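Local coordinates for methyltransferase-like protein of unknown function (Silicibacter pomeroyi DSS-3, PDB 3CVO) that is of unknown specific function but, as a class I methyltransferase-like Rossmann-fold protein, probably binds S-adenosylmethionine and transfers its methyl group, at residues G190-M193 against Q194-R197; F132-G135 against C136-T140. One frame throughout, in Å; residues are numbered along the deposited sequence.

Both contacts are local, each lying within a single helix, and they follow one another along the chain without nesting or crossing. Contact 2 comes first: after strand 125-128, the chain turns into helix 133-143, and 132-135 bonds to 136-140 over its opening turns. The chain then runs through strand 148-152 and the antiparallel pair 172-174 and 177-182 before contact 1 winds the first turn of helix 192-199, near the C terminus. The contact centres are about 12 Å apart, and the two helices meet where Leu195 CD1 lies 4.0 Å from Leu138 CD1, tying the C-terminal helix to a crossover helix of the Rossmann sheet.

Contact 1: G190-M193 against Q194-R197; sequences GSLM and QLIR
Ser191 and Gln194 face each other over the first turn of helix 192-199, and a water joins the ends of their side chains. Followed outward, Gln194 begins with CB 3.6 Å from Ser191 O. Its CG stands opposite the backbone N (chi1 155°), and the chain beyond stays extended, which holds the amide out from the helix with OE1 turned toward the Ser191 side. There OE1 accepts a hydrogen bond from a water, at 2.7 Å, and the same water accepts one from Ser191 OG. The two side-chain oxygens, OG of Ser191 and OE1 of Gln194, are 3.9 Å apart and are joined through this water. The other end of the amide, NE2, is hydrogen-bonded to Gln163, which helps fix the amide's rotation. A second water bridges the backbone, donating to Gly190 O and accepting from Gln194 N at 3.0 Å; it thus serves an amide of the helix's first turn. This is the solvated start of an alpha-helix that follows a short 3-10 segment, in the C-terminal part of the Rossmann-fold chain. The i to i+4 bonding begins with Leu195 N donating to Ser191 O at 2.8 Å. Ile196 N and Arg197 N continue it to Leu192 O and Met193 O. Ile196 also lays CG1 only 3.1 Å from Leu192 O, since its chi1 of -65° sets that branch beside its own backbone N. On the buried face, the methyls CD2 of Leu192 and CD2 of Leu195 approach to 4.4 Å. Leu195 goes on to pack against Phe142 of helix 133-143, while Leu192 and the selenomethionine Met193 rest on Ile187 and Asp109, respectively, of the second subunit.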
# COMPACT_ATOMS: atom_id res chain seq x y z
N GLY A 190 -9.53 0.07 5.78
CA GLY A 190 -9.36 1.36 6.44
C GLY A 190 -7.93 1.55 6.94
O GLY A 190 -7.55 2.65 7.36
N SER A 191 -7.16 0.47 6.84
CA SER A 191 -5.76 0.43 7.34
C SER A 191 -4.76 0.67 6.26
O SER A 191 -3.56 0.70 6.49
CB SER A 191 -5.43 -0.93 7.96
OG SER A 191 -6.13 -1.01 9.20
N LEU A 192 -5.27 0.87 5.05
CA LEU A 192 -4.40 0.93 3.91
C LEU A 192 -3.41 2.09 3.96
O LEU A 192 -2.22 1.89 3.62
CB LEU A 192 -5.20 0.97 2.62
CG LEU A 192 -5.62 -0.39 2.11
CD1 LEU A 192 -6.59 -0.19 0.90
CD2 LEU A 192 -4.36 -1.24 1.75
N MSE A 193 -3.85 3.28 4.37
CA MSE A 193 -2.92 4.43 4.45
C MSE A 193 -1.81 4.13 5.44
O MSE A 193 -0.65 4.36 5.17
CB MSE A 193 -3.61 5.72 4.85
CG MSE A 193 -4.51 6.37 3.73
SE MSE A 193 -5.38 7.94 4.32
CE MSE A 193 -6.81 7.11 5.36
N GLN A 194 -2.18 3.53 6.56
CA GLN A 194 -1.18 3.21 7.62
C GLN A 194 -0.23 2.15 7.14
O GLN A 194 0.99 2.24 7.28
CB GLN A 194 -1.86 2.75 8.91
CG GLN A 194 -0.93 1.85 9.78
CD GLN A 194 -1.70 0.89 10.73
OE1 GLN A 194 -2.94 0.78 10.69
NE2 GLN A 194 -0.94 0.19 11.61
N LEU A 195 -0.79 1.15 6.50
CA LEU A 195 -0.03 0.02 5.97
C LEU A 195 0.99 0.48 4.93
O LEU A 195 2.16 0.14 4.99
CB LEU A 195 -0.98 -1.03 5.37
CG LEU A 195 -0.36 -2.22 4.64
CD1 LEU A 195 0.74 -2.85 5.50
CD2 LEU A 195 -1.43 -3.26 4.30
N ILE A 196 0.55 1.35 4.03
CA ILE A 196 1.46 1.90 2.99
C ILE A 196 2.64 2.65 3.64
O ILE A 196 3.81 2.52 3.23
CB ILE A 196 0.71 2.76 1.96
CG1 ILE A 196 -0.26 1.85 1.20
CG2 ILE A 196 1.70 3.47 0.99
CD1 ILE A 196 -1.18 2.58 0.20
N ARG A 197 2.35 3.43 4.67
CA ARG A 197 3.38 4.18 5.34
C ARG A 197 4.41 3.24 6.00
O ARG A 197 5.60 3.59 6.10
CB ARG A 197 2.76 5.15 6.35
CG ARG A 197 3.69 6.29 6.78
CD ARG A 197 3.89 7.34 5.65
NE ARG A 197 4.86 6.90 4.65
CZ ARG A 197 6.17 6.92 4.87
NH1 ARG A 197 6.61 7.37 6.02
NH2 ARG A 197 7.01 6.50 3.96
O HOH W 1 -4.94 3.83 7.74
O HOH W 2 -5.00 -0.62 11.79

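Contact 2: F132-G135 against C136-T140; sequences FRVG and CALAT
Cys136 meets Phe132 across the opening turn of helix 133-143: its N donates to Phe132 O at 2.9 Å. Phe132 occupies the N-cap position, and its ring packs with those of Tyr107 and Tyr110. Turned beside its own backbone N (chi1 -67°), the Cys136 sulfur SG comes back over this turn, 4.3 Å from Phe132 CB. Ala137 N binds Arg133 O, and its methyl CB sits 3.5 Å from Val134 O; it also touches Phe152 of strand 148-152. Arg133 itself forms a salt bridge with Asp154 through NH1, and its NE reaches Gly130 O. Leu138 N donates to Val134 O, and its CD1 packs 4.3 Å from Val134 CG1. Both side chains continue onto Thr198 of helix 192-199. Ala139 N donates to Gly135 O, with its CB just 3.2 Å from that oxygen. At Thr140, OG1 bonds back to Cys136 O at 2.9 Å while Thr140 N reaches it from the opposite face of the carbonyl plane, so one oxygen is gripped twice. The helix is the connecting arm of the beta-alpha-beta crossover between parallel strands 125-128 and 148-152, a unit characteristic of the Rossmann fold.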
# COMPACT_ATOMS: atom_id res chain seq x y z
N PHE A 132 12.66 -1.47 7.23
CA PHE A 132 11.19 -1.49 7.19
C PHE A 132 10.62 -2.48 8.17
O PHE A 132 9.70 -3.23 7.79
CB PHE A 132 10.65 -1.86 5.82
CG PHE A 132 11.21 -1.03 4.71
CD1 PHE A 132 10.63 0.17 4.35
CD2 PHE A 132 12.33 -1.45 4.03
CE1 PHE A 132 11.16 0.97 3.32
CE2 PHE A 132 12.88 -0.67 2.98
CZ PHE A 132 12.27 0.55 2.63
N ARG A 133 11.10 -2.47 9.40
CA ARG A 133 10.77 -3.59 10.34
C ARG A 133 9.26 -3.76 10.55
O ARG A 133 8.72 -4.87 10.50
CB ARG A 133 11.48 -3.44 11.67
CG ARG A 133 12.96 -3.64 11.52
CD ARG A 133 13.70 -3.89 12.80
NE ARG A 133 15.10 -4.02 12.49
CZ ARG A 133 16.07 -4.37 13.33
NH1 ARG A 133 15.83 -4.70 14.60
NH2 ARG A 133 17.29 -4.41 12.85
N VAL A 134 8.58 -2.67 10.85
CA VAL A 134 7.10 -2.74 10.98
C VAL A 134 6.44 -3.27 9.71
O VAL A 134 5.57 -4.15 9.77
CB VAL A 134 6.47 -1.42 11.50
CG1 VAL A 134 4.91 -1.54 11.46
CG2 VAL A 134 6.98 -1.13 12.89
N GLY A 135 6.91 -2.81 8.57
CA GLY A 135 6.37 -3.20 7.28
C GLY A 135 6.53 -4.70 7.02
O GLY A 135 5.65 -5.34 6.50
N CYS A 136 7.68 -5.23 7.42
CA CYS A 136 8.01 -6.64 7.21
C CYS A 136 7.13 -7.50 8.13
O CYS A 136 6.65 -8.59 7.76
CB CYS A 136 9.45 -6.93 7.53
SG CYS A 136 10.66 -6.15 6.41
N ALA A 137 6.89 -6.99 9.32
CA ALA A 137 6.08 -7.73 10.28
C ALA A 137 4.63 -7.86 9.78
O ALA A 137 4.00 -8.95 9.82
CB ALA A 137 6.13 -7.08 11.69
N LEU A 138 4.11 -6.73 9.31
CA LEU A 138 2.75 -6.68 8.71
C LEU A 138 2.64 -7.47 7.42
O LEU A 138 1.66 -8.16 7.23
CB LEU A 138 2.25 -5.24 8.51
CG LEU A 138 2.10 -4.43 9.81
CD1 LEU A 138 1.48 -3.04 9.42
CD2 LEU A 138 1.33 -5.13 10.89
N ALA A 139 3.65 -7.39 6.57
CA ALA A 139 3.71 -8.15 5.34
C ALA A 139 3.55 -9.65 5.64
O ALA A 139 2.77 -10.32 5.00
CB ALA A 139 4.99 -7.87 4.59
N THR A 140 4.19 -10.10 6.72
CA THR A 140 4.14 -11.49 7.10
C THR A 140 2.72 -11.81 7.52
O THR A 140 2.12 -12.76 7.04
CB THR A 140 5.13 -11.80 8.24
OG1 THR A 140 6.45 -11.52 7.77
CG2 THR A 140 5.03 -13.25 8.73